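Local coordinates for protein HTH-type transcriptional regulator LysG (Mycobacterium tuberculosis, PDB 3ISP) that probably activates expression of the exporter LysE and represses its own expression, acting as a DNA-binding LysR-type transcriptional regulator, at residues R156-G161 with L266-W271. Sequence-based numbering, arbitrary orientation.
Sequences RVHPLG and LYWQCW
Trp268 meets His158 and Leu160 where two antiparallel strands, 156-161 and 266-271, lie side by side. Trp268 and His158 form a hydrogen-bonded pair: Trp268 N gives to His158 O, and His158 N returns a bond of 2.8 Å to Trp268 O from above the carbonyl plane. The imidazole turns its ND1 edge to the same oxygen, which lies in the plane of the ring, adding a weak, bent bond of 3.3 Å from His158 ND1 to Trp268 O, so that this oxygen has two donors from one residue. Both side chains rise from the same face, with His158 ND1 3.5 Å from the edge of the indole at Trp268 CD1; the ring planes are tilted by 34°. With CG of Trp268 anti to its backbone N (chi1 163°), the indole packs on Val285 of helix 276-288 and NE1 bonds Thr282. Leu160, whose CB is directed toward the partner strand, lays CD1 over the peptide link between Tyr267 C and Trp268 N and reaches Trp268 CB at 3.7 Å.

At the other end Arg156 N donates to Cys270 O at 2.7 Å, while the side chain of Arg156, extended from CG to NE, carries NH1 to Leu273 O. On the opposite face, Val157 CG1 touches Tyr267 CD1, and CG2 sits 3.5 Å from Gln269 CD in an amide gripped by backbone atoms of Glu148, Asn150 and Val152. Strand 143-146 flanks 266-271 on its other side, placing this antiparallel ladder within the mixed beta-sheet of the LysR substrate-binding domain, an alpha/beta fold like that of periplasmic binding proteins.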
ATOM      1  N   ARG A 156       3.332   9.492  26.350  1.00 58.11           N
ATOM      2  CA  ARG A 156       3.788   8.677  27.478  1.00 58.62           C
ATOM      3  C   ARG A 156       3.225   7.248  27.397  1.00 56.23           C
ATOM      4  O   ARG A 156       2.105   7.030  26.923  1.00 51.39           O
ATOM      5  CB  ARG A 156       3.353   9.292  28.808  1.00 57.80           C
ATOM      6  CG  ARG A 156       4.222  10.406  29.297  1.00 68.38           C
ATOM      7  CD  ARG A 156       3.920  10.737  30.752  1.00 79.22           C
ATOM      8  NE  ARG A 156       4.179  12.145  31.041  1.00 83.99           N
ATOM      9  CZ  ARG A 156       3.242  13.089  31.020  1.00 81.20           C
ATOM     10  NH1 ARG A 156       1.976  12.773  30.737  1.00 68.64           N
ATOM     11  NH2 ARG A 156       3.570  14.345  31.287  1.00 77.34           N
ATOM     12  N   VAL A 157       4.004   6.289  27.889  1.00 53.53           N
ATOM     13  CA  VAL A 157       3.622   4.883  27.879  1.00 51.52           C
ATOM     14  C   VAL A 157       3.354   4.364  29.287  1.00 53.59           C
ATOM     15  O   VAL A 157       4.208   4.492  30.168  1.00 50.37           O
ATOM     16  CB  VAL A 157       4.745   4.034  27.292  1.00 54.11           C
ATOM     17  CG1 VAL A 157       4.466   2.569  27.518  1.00 51.32           C
ATOM     18  CG2 VAL A 157       4.937   4.345  25.819  1.00 53.20           C
ATOM     19  N   HIS A 158       2.173   3.778  29.484  1.00 51.05           N
ATOM     20  CA  HIS A 158       1.799   3.126  30.745  1.00 53.74           C
ATOM     21  C   HIS A 158       1.499   1.634  30.570  1.00 55.23           C
ATOM     22  O   HIS A 158       0.628   1.251  29.785  1.00 49.85           O
ATOM     23  CB  HIS A 158       0.549   3.765  31.330  1.00 54.44           C
ATOM     24  CG  HIS A 158       0.701   5.214  31.658  1.00 58.70           C
ATOM     25  ND1 HIS A 158       0.346   6.215  30.782  1.00 56.56           N
ATOM     26  CD2 HIS A 158       1.144   5.831  32.777  1.00 55.42           C
ATOM     27  CE1 HIS A 158       0.568   7.387  31.345  1.00 57.39           C
ATOM     28  NE2 HIS A 158       1.047   7.181  32.558  1.00 55.87           N
ATOM     29  N   PRO A 159       2.196   0.778  31.325  1.00 57.37           N
ATOM     30  CA  PRO A 159       1.870  -0.645  31.217  1.00 46.70           C
ATOM     31  C   PRO A 159       0.551  -0.888  31.896  1.00 50.16           C
ATOM     32  O   PRO A 159       0.239  -0.232  32.889  1.00 53.50           O
ATOM     33  CB  PRO A 159       2.998  -1.322  31.987  1.00 50.93           C
ATOM     34  CG  PRO A 159       4.085  -0.282  32.074  1.00 56.00           C
ATOM     35  CD  PRO A 159       3.366   1.012  32.180  1.00 50.96           C
ATOM     36  N   LEU A 160      -0.230  -1.815  31.357  1.00 53.80           N
ATOM     37  CA  LEU A 160      -1.559  -2.078  31.880  1.00 51.21           C
ATOM     38  C   LEU A 160      -1.631  -3.473  32.483  1.00 53.37           C
ATOM     39  O   LEU A 160      -2.499  -3.744  33.310  1.00 52.84           O
ATOM     40  CB  LEU A 160      -2.580  -1.949  30.761  1.00 46.89           C
ATOM     41  CG  LEU A 160      -2.861  -0.531  30.279  1.00 45.48           C
ATOM     42  CD1 LEU A 160      -3.617  -0.611  28.970  1.00 51.34           C
ATOM     43  CD2 LEU A 160      -3.665   0.231  31.306  1.00 45.51           C
ATOM     44  N   GLY A 161      -0.690  -4.328  32.077  1.00 49.49           N
ATOM     45  CA  GLY A 161      -0.708  -5.747  32.383  1.00 49.07           C
ATOM     46  C   GLY A 161      -0.632  -6.572  31.107  1.00 48.49           C
ATOM     47  O   GLY A 161      -0.403  -6.051  30.030  1.00 47.82           O
ATOM     48  N   LEU A 266      -0.190  -5.475  27.247  1.00 48.50           N
ATOM     49  CA  LEU A 266      -0.858  -4.270  26.783  1.00 47.25           C
ATOM     50  C   LEU A 266      -0.206  -3.019  27.393  1.00 51.22           C
ATOM     51  O   LEU A 266       0.481  -3.102  28.422  1.00 50.02           O
ATOM     52  CB  LEU A 266      -2.327  -4.312  27.146  1.00 45.09           C
ATOM     53  CG  LEU A 266      -3.144  -5.389  26.433  1.00 46.90           C
ATOM     54  CD1 LEU A 266      -4.563  -5.380  26.957  1.00 45.88           C
ATOM     55  CD2 LEU A 266      -3.123  -5.180  24.938  1.00 43.57           C
ATOM     56  N   TYR A 267      -0.422  -1.876  26.744  1.00 46.66           N
ATOM     57  CA  TYR A 267       0.052  -0.583  27.215  1.00 44.63           C
ATOM     58  C   TYR A 267      -1.006   0.496  27.006  1.00 44.77           C
ATOM     59  O   TYR A 267      -1.745   0.456  26.036  1.00 48.26           O
ATOM     60  CB  TYR A 267       1.327  -0.208  26.469  1.00 44.26           C
ATOM     61  CG  TYR A 267       2.398  -1.249  26.616  1.00 47.51           C
ATOM     62  CD1 TYR A 267       3.337  -1.165  27.638  1.00 47.12           C
ATOM     63  CD2 TYR A 267       2.457  -2.331  25.756  1.00 48.81           C
ATOM     64  CE1 TYR A 267       4.307  -2.118  27.794  1.00 49.16           C
ATOM     65  CE2 TYR A 267       3.433  -3.294  25.899  1.00 53.60           C
ATOM     66  CZ  TYR A 267       4.357  -3.184  26.926  1.00 55.84           C
ATOM     67  OH  TYR A 267       5.325  -4.150  27.086  1.00 57.26           O
ATOM     68  N   TRP A 268      -1.089   1.457  27.912  1.00 44.19           N
ATOM     69  CA  TRP A 268      -1.888   2.640  27.647  1.00 44.27           C
ATOM     70  C   TRP A 268      -0.954   3.790  27.271  1.00 48.95           C
ATOM     71  O   TRP A 268      -0.228   4.308  28.116  1.00 48.60           O
ATOM     72  CB  TRP A 268      -2.770   2.989  28.848  1.00 44.07           C
ATOM     73  CG  TRP A 268      -3.332   4.396  28.851  1.00 49.00           C
ATOM     74  CD1 TRP A 268      -2.848   5.464  29.548  1.00 56.42           C
ATOM     75  CD2 TRP A 268      -4.479   4.883  28.133  1.00 49.62           C
ATOM     76  NE1 TRP A 268      -3.611   6.580  29.306  1.00 55.40           N
ATOM     77  CE2 TRP A 268      -4.622   6.245  28.446  1.00 48.70           C
ATOM     78  CE3 TRP A 268      -5.400   4.297  27.264  1.00 48.58           C
ATOM     79  CZ2 TRP A 268      -5.644   7.026  27.917  1.00 50.57           C
ATOM     80  CZ3 TRP A 268      -6.413   5.076  26.746  1.00 46.21           C
ATOM     81  CH2 TRP A 268      -6.526   6.421  27.066  1.00 48.54           C
ATOM     82  N   GLN A 269      -0.950   4.153  25.990  1.00 47.91           N
ATOM     83  CA  GLN A 269      -0.199   5.307  25.500  1.00 51.07           C
ATOM     84  C   GLN A 269      -1.095   6.542  25.370  1.00 56.71           C
ATOM     85  O   GLN A 269      -2.165   6.470  24.763  1.00 55.79           O
ATOM     86  CB  GLN A 269       0.463   4.995  24.155  1.00 42.50           C
ATOM     87  CG  GLN A 269       1.528   3.940  24.270  1.00 47.94           C
ATOM     88  CD  GLN A 269       2.594   4.019  23.195  1.00 54.16           C
ATOM     89  OE1 GLN A 269       3.046   5.100  22.820  1.00 58.50           O
ATOM     90  NE2 GLN A 269       3.035   2.863  22.726  1.00 53.78           N
ATOM     91  N   CYS A 270      -0.657   7.667  25.936  1.00 54.56           N
ATOM     92  CA  CYS A 270      -1.404   8.921  25.828  1.00 55.26           C
ATOM     93  C   CYS A 270      -0.495  10.145  25.697  1.00 59.38           C
ATOM     94  O   CYS A 270       0.703  10.078  25.987  1.00 56.20           O
ATOM     95  CB  CYS A 270      -2.344   9.096  27.018  1.00 55.04           C
ATOM     96  SG  CYS A 270      -1.526   9.288  28.614  1.00 56.20           S
ATOM     97  N   TRP A 271      -1.079  11.261  25.259  1.00 60.42           N
ATOM     98  CA  TRP A 271      -0.344  12.516  25.095  1.00 57.88           C
ATOM     99  C   TRP A 271       0.523  12.846  26.292  1.00 60.24           C
ATOM    100  O   TRP A 271       0.017  13.028  27.399  1.00 61.73           O
ATOM    101  CB  TRP A 271      -1.295  13.688  24.867  1.00 54.48           C
ATOM    102  CG  TRP A 271      -1.909  13.716  23.511  1.00 60.98           C
ATOM    103  CD1 TRP A 271      -1.485  13.044  22.403  1.00 59.91           C
ATOM    104  CD2 TRP A 271      -3.048  14.479  23.109  1.00 55.45           C
ATOM    105  NE1 TRP A 271      -2.305  13.329  21.341  1.00 61.26           N
ATOM    106  CE2 TRP A 271      -3.272  14.209  21.748  1.00 57.42           C
ATOM    107  CE3 TRP A 271      -3.907  15.358  23.771  1.00 58.73           C
ATOM    108  CZ2 TRP A 271      -4.323  14.789  21.034  1.00 58.58           C
ATOM    109  CZ3 TRP A 271      -4.956  15.930  23.060  1.00 60.35           C
ATOM    110  CH2 TRP A 271      -5.154  15.640  21.708  1.00 56.36           C
TER